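Local coordinates for putative glycoside hydrolase (Parabacteroides distasonis ATCC 8503, PDB 3GYC), which is a putative glycoside hydrolase of the cellulase-like family, probably cleaving glycosidic bonds of carbohydrates with a TIM-barrel domain, at residues R29-P32 with G33-Y36; D44-E48 with R49-A53; N97-L100 with S101-E105; D147-L150 with D151-L154. One frame throughout, in Å; residues are numbered along the deposited sequence.

The four contacts follow one another along the chain, all in the first half of an eight-stranded parallel barrel of the TIM type. Contact 1 is the loop between helix 25-28 and helix 39-48, beyond strand 17-23. Contact 2 is the end of helix 39-48 and the turn into strand 53-57. Contact 3 lies on helix 95-105, which precedes strand 109-113. Contact 4 is the turn that opens strand 153-157. Contacts 3 and 4 touch, with centres about 9 Å apart, Asn97 meeting Asp147 and Leu149. Between centres, contact 1 is about 19 Å from contacts 2 and 3 and about 26 Å from contact 4. Contacts 2 and 4 are helix-to-strand turns at the starts of barrel strands.

Contact 1 of 4, residues R29-P32 with G33-Y36; sequences RRWP and GAGY. With EDO (1,2-ethanediol), chain D.
Ala34 CB sits over the face of the Trp31 indole, 3.3 Å from the centroid of the five-membered ring. This CH-pi contact is the tight part of the loop. It lies inside a type II turn from Trp31 to Ala34, closed by Ala34 N to Trp31 O (3.0 Å). Gly33 has positive phi, as this turn favours. Arg29 extends past the turn and bends at chi3 (67°), which brings its NE to Ala34 O at 3.0 Å. Trp31 CZ2 lies over one guanidinium face, offset toward the rim. With an alanine in place of Arg29, Ala34 O and Gly83 O would probably be left without their guanidinium donors, and Trp31 CZ2 uncovered. Tyr36 N bonds to Arg29 O (2.9 Å). Arg30 NE reaches Tyr36 O at 2.9 Å from above the carbonyl plane, the oxygen lying in the guanidinium plane. The outer side is looser. Pro32 and Gly33 are exposed, and a water links Arg29 NH2 to Gly33 O. A 1,2-ethanediol, probably from the crystallisation liquor, takes Arg29 NH1 at its O2 (2.8 Å) and Arg29 NH2 at its O1. Asp81 OD1 also bonds to it. Arg29 NH1 also bonds to Gly83 O, and Tyr36 OH to Gln352. The type II beta turn thus sits in the loop between helix 25-28 and helix 39-48, on the way from the first barrel strand to its helix.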
ATOM      1  N   ARG A  29      16.479  -1.670  -0.996  1.00 10.69           N
ATOM      2  CA  ARG A  29      16.962  -2.420  -2.169  1.00 10.81           C
ATOM      3  C   ARG A  29      17.917  -1.640  -2.966  1.00 11.65           C
ATOM      4  O   ARG A  29      17.642  -1.201  -4.109  1.00 10.68           O
ATOM      5  CB  ARG A  29      15.776  -2.907  -2.991  1.00 10.19           C
ATOM      6  CG  ARG A  29      14.973  -3.968  -2.299  1.00 11.05           C
ATOM      7  CD  ARG A  29      14.019  -4.701  -3.293  1.00 10.93           C
ATOM      8  NE  ARG A  29      14.746  -5.500  -4.280  1.00 12.21           N
ATOM      9  CZ  ARG A  29      15.085  -6.780  -4.159  1.00 11.33           C
ATOM     10  NH1 ARG A  29      14.898  -7.456  -3.046  1.00 13.73           N
ATOM     11  NH2 ARG A  29      15.771  -7.358  -5.129  1.00 13.04           N
ATOM     12  N   ARG A  30      19.062  -1.389  -2.318  1.00 12.05           N
ATOM     13  CA  ARG A  30      20.074  -0.535  -2.918  1.00 12.84           C
ATOM     14  C   ARG A  30      21.482  -1.151  -2.927  1.00 11.05           C
ATOM     15  O   ARG A  30      22.468  -0.455  -3.080  1.00 10.80           O
ATOM     16  CB  ARG A  30      20.023   0.836  -2.262  1.00 15.32           C
ATOM     17  CG  ARG A  30      18.607   1.399  -2.175  1.00 16.30           C
ATOM     18  CD  ARG A  30      18.648   2.810  -1.665  1.00 16.02           C
ATOM     19  NE  ARG A  30      19.028   3.783  -2.697  1.00 15.72           N
ATOM     20  CZ  ARG A  30      19.587   4.964  -2.475  1.00 15.61           C
ATOM     21  NH1 ARG A  30      19.987   5.321  -1.267  1.00 15.52           N
ATOM     22  NH2 ARG A  30      19.776   5.795  -3.475  1.00 15.76           N
ATOM     23  N   TRP A  31      21.542  -2.475  -2.819  1.00 11.50           N
ATOM     24  CA  TRP A  31      22.761  -3.241  -3.048  1.00 10.60           C
ATOM     25  C   TRP A  31      22.792  -3.441  -4.565  1.00 11.41           C
ATOM     26  O   TRP A  31      21.805  -3.183  -5.216  1.00 11.13           O
ATOM     27  CB  TRP A  31      22.734  -4.599  -2.311  1.00 10.64           C
ATOM     28  CG  TRP A  31      21.676  -5.547  -2.688  1.00 10.26           C
ATOM     29  CD1 TRP A  31      21.731  -6.457  -3.693  1.00  9.68           C
ATOM     30  CD2 TRP A  31      20.407  -5.712  -2.070  1.00 10.06           C
ATOM     31  NE1 TRP A  31      20.583  -7.149  -3.760  1.00 10.56           N
ATOM     32  CE2 TRP A  31      19.745  -6.728  -2.775  1.00 10.78           C
ATOM     33  CE3 TRP A  31      19.735  -5.060  -1.032  1.00  9.52           C
ATOM     34  CZ2 TRP A  31      18.477  -7.145  -2.467  1.00 11.57           C
ATOM     35  CZ3 TRP A  31      18.448  -5.487  -0.704  1.00 10.05           C
ATOM     36  CH2 TRP A  31      17.838  -6.515  -1.410  1.00 11.38           C
ATOM     37  N   PRO A  32      23.918  -3.910  -5.125  1.00 10.95           N
ATOM     38  CA  PRO A  32      24.065  -4.014  -6.584  1.00 11.74           C
ATOM     39  C   PRO A  32      22.970  -4.783  -7.250  1.00 11.26           C
ATOM     40  O   PRO A  32      22.709  -5.923  -6.879  1.00 11.77           O
ATOM     41  CB  PRO A  32      25.432  -4.684  -6.750  1.00 12.03           C
ATOM     42  CG  PRO A  32      26.178  -4.212  -5.536  1.00 12.17           C
ATOM     43  CD  PRO A  32      25.178  -4.249  -4.445  1.00 12.36           C
ATOM     44  N   GLY A  33      22.337  -4.127  -8.227  1.00 12.04           N
ATOM     45  CA  GLY A  33      21.264  -4.711  -8.996  1.00 11.74           C
ATOM     46  C   GLY A  33      19.940  -4.889  -8.283  1.00 11.79           C
ATOM     47  O   GLY A  33      19.000  -5.428  -8.852  1.00 11.94           O
ATOM     48  N   ALA A  34      19.808  -4.348  -7.084  1.00 11.25           N
ATOM     49  CA  ALA A  34      18.596  -4.600  -6.263  1.00 12.75           C
ATOM     50  C   ALA A  34      17.354  -3.838  -6.774  1.00 10.13           C
ATOM     51  O   ALA A  34      16.230  -4.190  -6.478  1.00  9.34           O
ATOM     52  CB  ALA A  34      18.876  -4.302  -4.794  1.00 12.57           C
ATOM     53  N   GLY A  35      17.586  -2.806  -7.584  1.00 12.00           N
ATOM     54  CA  GLY A  35      16.517  -2.083  -8.197  1.00 12.23           C
ATOM     55  C   GLY A  35      16.399  -0.617  -7.926  1.00 14.77           C
ATOM     56  O   GLY A  35      15.957   0.108  -8.803  1.00 12.70           O
ATOM     57  N   TYR A  36      16.800  -0.184  -6.726  1.00 13.00           N
ATOM     58  CA  TYR A  36      16.604   1.177  -6.295  1.00 13.44           C
ATOM     59  C   TYR A  36      17.861   1.974  -5.948  1.00 13.23           C
ATOM     60  O   TYR A  36      17.791   2.952  -5.239  1.00 13.83           O
ATOM     61  CB  TYR A  36      15.614   1.210  -5.151  1.00 12.30           C
ATOM     62  CG  TYR A  36      14.288   0.614  -5.469  1.00 12.69           C
ATOM     63  CD1 TYR A  36      14.106  -0.776  -5.468  1.00 13.66           C
ATOM     64  CD2 TYR A  36      13.197   1.420  -5.778  1.00 15.44           C
ATOM     65  CE1 TYR A  36      12.852  -1.358  -5.743  1.00 13.96           C
ATOM     66  CE2 TYR A  36      11.942   0.852  -6.069  1.00 13.28           C
ATOM     67  CZ  TYR A  36      11.791  -0.526  -6.077  1.00 13.91           C
ATOM     68  OH  TYR A  36      10.551  -1.045  -6.393  1.00 14.33           O
TER
HETATM   69  C1  EDO D   3      17.695 -10.795  -4.324  1.00 32.76           C
HETATM   70  O1  EDO D   3      17.358  -9.756  -5.262  1.00 32.92           O
HETATM   71  C2  EDO D   3      16.459 -11.243  -3.599  1.00 32.54           C
HETATM   72  O2  EDO D   3      15.597 -10.162  -3.196  1.00 30.83           O
HETATM   73  O   HOH W   1      16.464  -7.020  -8.174  1.00 25.24           O

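Contact 2 of 4, residues D44-E48 with R49-A53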
ATOM      1  N   ASP A  44      12.475   8.385 -13.194  1.00 11.76           N
ATOM      2  CA  ASP A  44      12.281   8.758 -14.608  1.00 12.86           C
ATOM      3  C   ASP A  44      11.499   7.631 -15.297  1.00 12.82           C
ATOM      4  O   ASP A  44      10.600   7.908 -16.052  1.00 13.41           O
ATOM      5  CB  ASP A  44      13.610   9.020 -15.322  1.00 14.30           C
ATOM      6  CG  ASP A  44      14.331  10.277 -14.821  1.00 16.81           C
ATOM      7  OD1 ASP A  44      13.707  11.115 -14.142  1.00 17.28           O
ATOM      8  OD2 ASP A  44      15.527  10.464 -15.178  1.00 20.90           O
ATOM      9  N   GLU A  45      11.845   6.380 -15.002  1.00 12.28           N
ATOM     10  CA  GLU A  45      11.174   5.184 -15.550  1.00 12.72           C
ATOM     11  C   GLU A  45       9.710   5.103 -15.111  1.00 12.06           C
ATOM     12  O   GLU A  45       8.805   4.737 -15.870  1.00 11.59           O
ATOM     13  CB  GLU A  45      11.934   3.922 -15.150  1.00 13.70           C
ATOM     14  CG  GLU A  45      13.275   3.750 -15.837  1.00 14.88           C
ATOM     15  CD  GLU A  45      14.102   2.530 -15.343  1.00 16.24           C
ATOM     16  OE1 GLU A  45      13.624   1.664 -14.570  1.00 16.08           O
ATOM     17  OE2 GLU A  45      15.295   2.455 -15.710  1.00 18.01           O
ATOM     18  N   LEU A  46       9.486   5.401 -13.850  1.00 10.05           N
ATOM     19  CA  LEU A  46       8.168   5.476 -13.270  1.00 10.93           C
ATOM     20  C   LEU A  46       7.319   6.532 -14.022  1.00 12.03           C
ATOM     21  O   LEU A  46       6.199   6.258 -14.390  1.00 12.62           O
ATOM     22  CB  LEU A  46       8.274   5.898 -11.779  1.00 11.49           C
ATOM     23  CG  LEU A  46       6.955   5.892 -11.014  1.00 12.16           C
ATOM     24  CD1 LEU A  46       6.417   4.461 -11.005  1.00 12.28           C
ATOM     25  CD2 LEU A  46       7.044   6.491  -9.619  1.00 12.34           C
ATOM     26  N   SER A  47       7.854   7.727 -14.214  1.00 11.60           N
ATOM     27  CA  SER A  47       7.112   8.797 -14.941  1.00 15.67           C
ATOM     28  C   SER A  47       6.859   8.446 -16.389  1.00 14.84           C
ATOM     29  O   SER A  47       5.803   8.764 -16.919  1.00 14.89           O
ATOM     30  CB  SER A  47       7.874  10.105 -14.904  1.00 16.79           C
ATOM     31  OG  SER A  47       7.964  10.559 -13.578  1.00 22.55           O
ATOM     32  N   GLU A  48       7.855   7.843 -17.038  1.00 16.07           N
ATOM     33  CA  GLU A  48       7.740   7.389 -18.438  1.00 16.67           C
ATOM     34  C   GLU A  48       6.560   6.398 -18.557  1.00 15.67           C
ATOM     35  O   GLU A  48       5.872   6.344 -19.576  1.00 16.62           O
ATOM     36  CB  GLU A  48       9.053   6.721 -18.856  1.00 19.62           C
ATOM     37  CG  GLU A  48       9.068   6.116 -20.246  1.00 24.12           C
ATOM     38  CD  GLU A  48      10.326   5.270 -20.587  1.00 27.51           C
ATOM     39  OE1 GLU A  48      11.066   4.780 -19.670  1.00 31.57           O
ATOM     40  OE2 GLU A  48      10.541   5.033 -21.814  1.00 29.81           O
ATOM     41  N   ARG A  49       6.341   5.585 -17.530  1.00 12.51           N
ATOM     42  CA  ARG A  49       5.238   4.647 -17.505  1.00 11.62           C
ATOM     43  C   ARG A  49       3.899   5.343 -17.169  1.00 13.84           C
ATOM     44  O   ARG A  49       2.849   4.738 -17.315  1.00 14.41           O
ATOM     45  CB  ARG A  49       5.538   3.495 -16.543  1.00 11.70           C
ATOM     46  CG  ARG A  49       6.672   2.665 -17.062  1.00 11.92           C
ATOM     47  CD  ARG A  49       7.338   1.840 -16.021  1.00 12.38           C
ATOM     48  NE  ARG A  49       8.239   0.893 -16.630  1.00 11.90           N
ATOM     49  CZ  ARG A  49       9.386   1.179 -17.236  1.00 12.57           C
ATOM     50  NH1 ARG A  49       9.820   2.433 -17.383  1.00 13.47           N
ATOM     51  NH2 ARG A  49      10.100   0.195 -17.749  1.00 13.02           N
ATOM     52  N   GLY A  50       3.955   6.606 -16.720  1.00 12.07           N
ATOM     53  CA  GLY A  50       2.753   7.405 -16.451  1.00 12.23           C
ATOM     54  C   GLY A  50       2.262   7.425 -15.019  1.00 11.39           C
ATOM     55  O   GLY A  50       1.176   7.928 -14.762  1.00 10.81           O
ATOM     56  N   TYR A  51       3.029   6.842 -14.085  1.00  9.35           N
ATOM     57  CA  TYR A  51       2.651   6.886 -12.677  1.00 11.15           C
ATOM     58  C   TYR A  51       3.049   8.264 -12.135  1.00 12.18           C
ATOM     59  O   TYR A  51       4.071   8.817 -12.531  1.00 14.43           O
ATOM     60  CB  TYR A  51       3.335   5.755 -11.841  1.00 11.14           C
ATOM     61  CG  TYR A  51       2.879   4.413 -12.310  1.00 10.51           C
ATOM     62  CD1 TYR A  51       1.696   3.872 -11.859  1.00 10.68           C
ATOM     63  CD2 TYR A  51       3.596   3.721 -13.296  1.00 11.48           C
ATOM     64  CE1 TYR A  51       1.214   2.653 -12.381  1.00  9.94           C
ATOM     65  CE2 TYR A  51       3.123   2.482 -13.821  1.00 10.35           C
ATOM     66  CZ  TYR A  51       1.946   1.967 -13.349  1.00 10.96           C
ATOM     67  OH  TYR A  51       1.438   0.791 -13.884  1.00 10.87           O
ATOM     68  N   ASN A  52       2.217   8.831 -11.268  1.00 11.43           N
ATOM     69  CA  ASN A  52       2.502  10.124 -10.649  1.00 10.65           C
ATOM     70  C   ASN A  52       2.286  10.152  -9.130  1.00 10.09           C
ATOM     71  O   ASN A  52       2.169  11.201  -8.532  1.00  9.99           O
ATOM     72  CB  ASN A  52       1.804  11.281 -11.372  1.00 10.58           C
ATOM     73  CG  ASN A  52       0.298  11.169 -11.406  1.00  9.78           C
ATOM     74  OD1 ASN A  52      -0.283  10.136 -11.018  1.00  9.62           O
ATOM     75  ND2 ASN A  52      -0.352  12.258 -11.832  1.00  8.12           N
ATOM     76  N   ALA A  53       2.271   8.972  -8.505  1.00  9.75           N
ATOM     77  CA  ALA A  53       2.196   8.865  -7.047  1.00 10.99           C
ATOM     78  C   ALA A  53       2.909   7.560  -6.615  1.00 11.74           C
ATOM     79  O   ALA A  53       2.981   6.598  -7.382  1.00 13.51           O
ATOM     80  CB  ALA A  53       0.710   8.888  -6.552  1.00 10.45           C
TER
HETATM   81  O   HOH W   2       5.107  11.140 -13.394  1.00 22.65           O
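Arg49 folds back along the last turn of helix 39-48 and lies beside Glu45, pointing the same way. Its CB is 3.6 Å from both Glu45 O and Leu46 O. CG and CD run past Glu45 O, with CG 3.2 Å from it. The chain is extended from CG to NE, and NE stands 4.0 Å from Glu45 O. The turn at chi4 (70°) then swings NH1 back to Glu45 O at 2.9 Å. The oxygen lies in the guanidinium plane. Arg49 N grips the same oxygen from the other face of the carbonyl. NH1 also makes a salt bridge to Glu48 OE1 at 3.5 Å, the carboxylate and guanidinium planes 80° apart, while NH2 bonds to Trp357 O. A leucine in place of Arg49 would probably leave Glu48 without this charged mate, Glu45 O with a single strong donor and Trp357 O without this donor. The helix ends here in a Schellman motif. Gly50 takes positive phi (96°), Gly50 N bonds to Ser47 O at 2.8 Å, and Tyr51 N bonds to Leu46 O at 3.2 Å. Leu46 crosses Tyr51 at about a right angle, its CD1 3.4 Å from Tyr51 CB. Tyr51 OH goes on to Thr345 and His363. A water joins Ser47 OG to Tyr51 O.

Contact 3 of 4, residues N97-L100 with S101-E105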
ATOM      1  N   ASN A  97      14.012  12.625   2.936  1.00  9.81           N
ATOM      2  CA  ASN A  97      13.817  13.957   2.364  1.00 10.23           C
ATOM      3  C   ASN A  97      14.444  14.090   0.967  1.00 10.75           C
ATOM      4  O   ASN A  97      13.908  14.842   0.109  1.00 11.03           O
ATOM      5  CB  ASN A  97      14.248  15.039   3.335  1.00 10.76           C
ATOM      6  CG  ASN A  97      13.243  15.236   4.490  1.00  9.46           C
ATOM      7  OD1 ASN A  97      12.284  14.470   4.676  1.00 10.50           O
ATOM      8  ND2 ASN A  97      13.454  16.274   5.243  1.00  9.93           N
ATOM      9  N   LEU A  98      15.564  13.384   0.746  1.00  9.92           N
ATOM     10  CA  LEU A  98      16.201  13.358  -0.590  1.00 10.88           C
ATOM     11  C   LEU A  98      15.261  12.722  -1.591  1.00 10.53           C
ATOM     12  O   LEU A  98      15.043  13.270  -2.648  1.00 11.38           O
ATOM     13  CB  LEU A  98      17.584  12.673  -0.603  1.00 10.82           C
ATOM     14  CG  LEU A  98      18.743  13.495  -0.009  1.00 11.98           C
ATOM     15  CD1 LEU A  98      20.041  12.640   0.285  1.00 13.54           C
ATOM     16  CD2 LEU A  98      19.092  14.716  -0.852  1.00 10.81           C
ATOM     17  N   PHE A  99      14.730  11.550  -1.250  1.00 10.47           N
ATOM     18  CA  PHE A  99      13.778  10.857  -2.085  1.00 10.93           C
ATOM     19  C   PHE A  99      12.524  11.705  -2.363  1.00 11.34           C
ATOM     20  O   PHE A  99      12.071  11.790  -3.535  1.00 10.01           O
ATOM     21  CB  PHE A  99      13.398   9.515  -1.450  1.00 11.07           C
ATOM     22  CG  PHE A  99      12.459   8.696  -2.305  1.00 10.87           C
ATOM     23  CD1 PHE A  99      12.966   7.988  -3.394  1.00 12.33           C
ATOM     24  CD2 PHE A  99      11.097   8.711  -2.088  1.00 11.25           C
ATOM     25  CE1 PHE A  99      12.125   7.264  -4.211  1.00 11.81           C
ATOM     26  CE2 PHE A  99      10.271   7.973  -2.891  1.00 12.00           C
ATOM     27  CZ  PHE A  99      10.798   7.270  -3.977  1.00 10.63           C
ATOM     28  N   LEU A 100      11.991  12.355  -1.323  1.00 10.82           N
ATOM     29  CA  LEU A 100      10.823  13.215  -1.467  1.00 11.00           C
ATOM     30  C   LEU A 100      11.122  14.388  -2.358  1.00 11.52           C
ATOM     31  O   LEU A 100      10.261  14.747  -3.160  1.00 12.20           O
ATOM     32  CB  LEU A 100      10.239  13.665  -0.124  1.00 10.20           C
ATOM     33  CG  LEU A 100       9.693  12.593   0.807  1.00  9.77           C
ATOM     34  CD1 LEU A 100       9.337  13.230   2.189  1.00  8.83           C
ATOM     35  CD2 LEU A 100       8.467  11.804   0.244  1.00 11.39           C
ATOM     36  N   SER A 101      12.334  14.969  -2.281  1.00 11.02           N
ATOM     37  CA  SER A 101      12.695  16.073  -3.162  0.50 11.12           C
ATOM     38  C   SER A 101      12.710  15.676  -4.629  1.00 11.42           C
ATOM     39  O   SER A 101      12.327  16.482  -5.525  1.00 11.98           O
ATOM     40  CB  SER A 101      14.062  16.633  -2.779  0.50 11.33           C
ATOM     41  OG  SER A 101      14.024  17.038  -1.438  0.50 11.68           O
ATOM     42  N   LYS A 102      13.148  14.452  -4.898  1.00 12.01           N
ATOM     43  CA  LYS A 102      13.181  13.944  -6.271  1.00 13.06           C
ATOM     44  C   LYS A 102      11.751  13.716  -6.785  1.00 13.02           C
ATOM     45  O   LYS A 102      11.472  13.972  -7.983  1.00 12.51           O
ATOM     46  CB  LYS A 102      14.035  12.673  -6.396  1.00 12.90           C
ATOM     47  CG  LYS A 102      15.519  12.912  -6.101  1.00 12.70           C
ATOM     48  CD  LYS A 102      16.323  11.616  -6.224  1.00 12.96           C
ATOM     49  CE  LYS A 102      17.815  11.833  -5.759  1.00 12.03           C
ATOM     50  NZ  LYS A 102      18.628  12.772  -6.546  1.00 12.81           N
ATOM     51  N   CYS A 103      10.860  13.286  -5.895  1.00 12.52           N
ATOM     52  CA  CYS A 103       9.441  13.183  -6.231  1.00 12.57           C
ATOM     53  C   CYS A 103       8.846  14.538  -6.562  1.00 13.72           C
ATOM     54  O   CYS A 103       8.214  14.703  -7.617  1.00 15.15           O
ATOM     55  CB  CYS A 103       8.645  12.499  -5.112  1.00 13.40           C
ATOM     56  SG  CYS A 103       9.101  10.757  -4.951  1.00 12.36           S
ATOM     57  N   LYS A 104       9.127  15.539  -5.727  1.00 15.15           N
ATOM     58  CA  LYS A 104       8.600  16.893  -5.923  1.00 14.59           C
ATOM     59  C   LYS A 104       9.020  17.478  -7.248  1.00 15.43           C
ATOM     60  O   LYS A 104       8.233  18.131  -7.921  1.00 14.35           O
ATOM     61  CB  LYS A 104       9.061  17.809  -4.799  1.00 16.12           C
ATOM     62  CG  LYS A 104       8.568  19.223  -4.883  1.00 18.71           C
ATOM     63  CD  LYS A 104       8.985  19.965  -3.624  1.00 20.67           C
ATOM     64  CE  LYS A 104       8.468  21.389  -3.595  1.00 23.51           C
ATOM     65  NZ  LYS A 104       9.074  22.181  -4.707  1.00 25.98           N
ATOM     66  N   GLU A 105      10.275  17.277  -7.593  1.00 15.42           N
ATOM     67  CA  GLU A 105      10.852  17.775  -8.822  1.00 16.58           C
ATOM     68  C   GLU A 105      10.088  17.277 -10.038  1.00 16.25           C
ATOM     69  O   GLU A 105      10.034  17.963 -11.014  1.00 17.05           O
ATOM     70  CB  GLU A 105      12.317  17.306  -8.929  1.00 17.06           C
ATOM     71  CG  GLU A 105      12.992  17.592 -10.241  1.00 19.48           C
TER
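In one of two modelled conformers, Ser101 OG donates to Asn97 O at 2.7 Å, one turn back along helix 95-105. Ser101 N reaches the same oxygen at 2.9 Å. The two donors come from opposite faces of the carbonyl plane, both tilted from it, and together they grip one acceptor. The hydroxyl can reach it because OG stands beside the backbone N and anti to the carbonyl carbon (chi1 -57°). Since it rests on one conformer, the hydroxyl bond is less certain than the backbone bond.

Two residues further along, Phe99 and Cys103 make a sulfur-aromatic contact. Cys103 SG lies 4.2 Å from the ring centroid, 31° off the normal. The approach is oblique, and the nearest ring atom is Phe99 CE2 at 3.7 Å. Phe99 has its CG anti to the backbone N (chi1 -177°), which swings the ring alongside Cys103 SG.

The backbone holds these pairs in place. Cys103 N bonds to Phe99 O (3.0 Å), Lys102 N to Leu98 O, and Lys104 N to Leu100 O (2.9 Å). These are the regular i to i+4 bonds of an alpha helix. Lys102 CG passes 3.5 Å from Leu98 O, and its NZ goes on to a salt bridge with Asp40.

Among its neighbours the helix packs against the barrel through Phe99 and Cys103, which touch strand 53-57. Phe99 also meets Trp39 and Leu43 of helix 39-48. On another side, Asn97 and Leu100 rest on Ile144 of helix 130-146.

Contact 4 of 4, residues D147-L150 with D151-L154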
ATOM      1  N   ASP A 147      12.279  20.521   5.633  1.00 22.23           N
ATOM      2  CA  ASP A 147      12.812  20.800   4.300  1.00 20.38           C
ATOM      3  C   ASP A 147      11.739  21.274   3.334  1.00 17.54           C
ATOM      4  O   ASP A 147      11.943  21.261   2.130  1.00 17.05           O
ATOM      5  CB  ASP A 147      13.582  19.584   3.742  1.00 21.46           C
ATOM      6  CG  ASP A 147      14.975  19.412   4.381  1.00 22.46           C
ATOM      7  OD1 ASP A 147      15.535  20.411   4.900  1.00 24.68           O
ATOM      8  OD2 ASP A 147      15.528  18.290   4.354  1.00 22.04           O
ATOM      9  N   GLY A 148      10.599  21.698   3.866  1.00 16.53           N
ATOM     10  CA  GLY A 148       9.496  22.246   3.068  1.00 15.02           C
ATOM     11  C   GLY A 148       8.876  21.273   2.057  1.00 15.84           C
ATOM     12  O   GLY A 148       8.524  21.688   0.943  1.00 16.41           O
ATOM     13  N   LEU A 149       8.726  20.008   2.441  1.00 13.65           N
ATOM     14  CA  LEU A 149       8.237  18.965   1.542  1.00 13.12           C
ATOM     15  C   LEU A 149       6.873  18.446   1.910  1.00 13.89           C
ATOM     16  O   LEU A 149       6.454  17.493   1.329  1.00 11.46           O
ATOM     17  CB  LEU A 149       9.199  17.746   1.533  1.00 13.57           C
ATOM     18  CG  LEU A 149      10.596  18.027   0.941  1.00 14.33           C
ATOM     19  CD1 LEU A 149      11.681  17.086   1.483  1.00 10.94           C
ATOM     20  CD2 LEU A 149      10.514  18.035  -0.630  1.00 15.25           C
ATOM     21  N   LEU A 150       6.144  19.081   2.828  1.00 14.87           N
ATOM     22  CA  LEU A 150       4.875  18.491   3.266  1.00 15.95           C
ATOM     23  C   LEU A 150       3.829  18.462   2.142  1.00 15.35           C
ATOM     24  O   LEU A 150       3.011  17.557   2.095  1.00 14.54           O
ATOM     25  CB  LEU A 150       4.345  19.217   4.491  1.00 18.08           C
ATOM     26  CG  LEU A 150       3.452  18.436   5.446  1.00 19.86           C
ATOM     27  CD1 LEU A 150       4.051  17.067   5.726  1.00 19.59           C
ATOM     28  CD2 LEU A 150       3.236  19.263   6.755  1.00 20.39           C
ATOM     29  N   ASP A 151       3.868  19.439   1.236  1.00 15.74           N
ATOM     30  CA  ASP A 151       2.919  19.461   0.110  1.00 17.49           C
ATOM     31  C   ASP A 151       3.109  18.312  -0.883  1.00 16.32           C
ATOM     32  O   ASP A 151       2.227  18.060  -1.701  1.00 16.68           O
ATOM     33  CB  ASP A 151       2.982  20.790  -0.615  1.00 21.24           C
ATOM     34  CG  ASP A 151       2.551  21.934   0.278  1.00 26.55           C
ATOM     35  OD1 ASP A 151       1.566  21.735   1.042  1.00 29.06           O
ATOM     36  OD2 ASP A 151       3.215  23.014   0.248  1.00 30.96           O
ATOM     37  N   THR A 152       4.224  17.597  -0.788  1.00 15.20           N
ATOM     38  CA  THR A 152       4.454  16.400  -1.616  1.00 14.61           C
ATOM     39  C   THR A 152       3.732  15.173  -1.052  1.00 13.39           C
ATOM     40  O   THR A 152       3.533  14.213  -1.756  1.00 11.73           O
ATOM     41  CB  THR A 152       5.963  16.142  -1.724  1.00 15.16           C
ATOM     42  OG1 THR A 152       6.548  17.166  -2.544  1.00 16.20           O
ATOM     43  CG2 THR A 152       6.268  14.770  -2.291  1.00 13.12           C
ATOM     44  N   ILE A 153       3.328  15.226   0.224  1.00 11.32           N
ATOM     45  CA  ILE A 153       2.676  14.130   0.866  1.00 12.86           C
ATOM     46  C   ILE A 153       1.181  14.186   0.541  1.00 13.51           C
ATOM     47  O   ILE A 153       0.524  15.216   0.711  1.00 13.34           O
ATOM     48  CB  ILE A 153       2.906  14.143   2.401  1.00 12.10           C
ATOM     49  CG1 ILE A 153       4.416  14.083   2.708  1.00 12.09           C
ATOM     50  CG2 ILE A 153       2.096  13.022   3.059  1.00 12.50           C
ATOM     51  CD1 ILE A 153       5.223  12.982   2.010  1.00  9.99           C
ATOM     52  N   LEU A 154       0.681  13.051   0.080  1.00 14.36           N
ATOM     53  CA  LEU A 154      -0.695  12.915  -0.381  1.00 14.70           C
ATOM     54  C   LEU A 154      -1.630  12.515   0.759  1.00 13.09           C
ATOM     55  O   LEU A 154      -2.727  13.036   0.907  1.00 13.96           O
ATOM     56  CB  LEU A 154      -0.692  11.842  -1.462  1.00 15.75           C
ATOM     57  CG  LEU A 154      -1.913  11.604  -2.276  1.00 17.27           C
ATOM     58  CD1 LEU A 154      -2.261  12.897  -3.048  1.00 16.86           C
ATOM     59  CD2 LEU A 154      -1.593  10.374  -3.190  1.00 17.97           C
TER
HETATM   60  O   HOH W   3       5.670  21.723   0.991  1.00 36.26           O
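Leu150 and Ile153 join round a short 3-10 turn that leads from helix 130-146 into strand 153-157 of the barrel, a helix-to-strand connection of the TIM fold. Two successive i to i+3 bonds mark the turn. Thr152 N bonds to Leu149 O at 3.1 Å, and Ile153 N bonds to Leu150 O at 3.0 Å. These are the bonds of a 3-10 turn over residues 150-152.

The side chains follow the turn. Leu150 sends its CG roughly anti to the backbone N (chi1 -153°), well short of the straight trans position. Together with chi2 (46°) this carries CD1 to within 4.3 Å of Ile153 CG1, a loose apolar touch. Ile153 points its CB toward the turn, 3.4 Å from Leu150 O. Its CG1 stands beside the backbone N, on the side where Leu150 CD1 comes nearest. Both residues also rest on Met206, and Leu150 lies against Leu141 and Ile144 of helix 130-146.

Thr152 CB is 3.4 Å from Leu149 O. Its OG1 packs against Lys104 CB of helix 95-105, at 3.4 Å. Leu149 packs on Asn97, Ser101 and Lys104 of the same helix. Thr152 also pairs by its backbone with Val110 of strand 109-113.

Asp151 is exposed, and its carboxylate turns to the water of this turn. That one water bridges the turn: it donates to Gly148 O, makes a weak bond to Asp151 OD2, and accepts from Asp151 N at 2.9 Å.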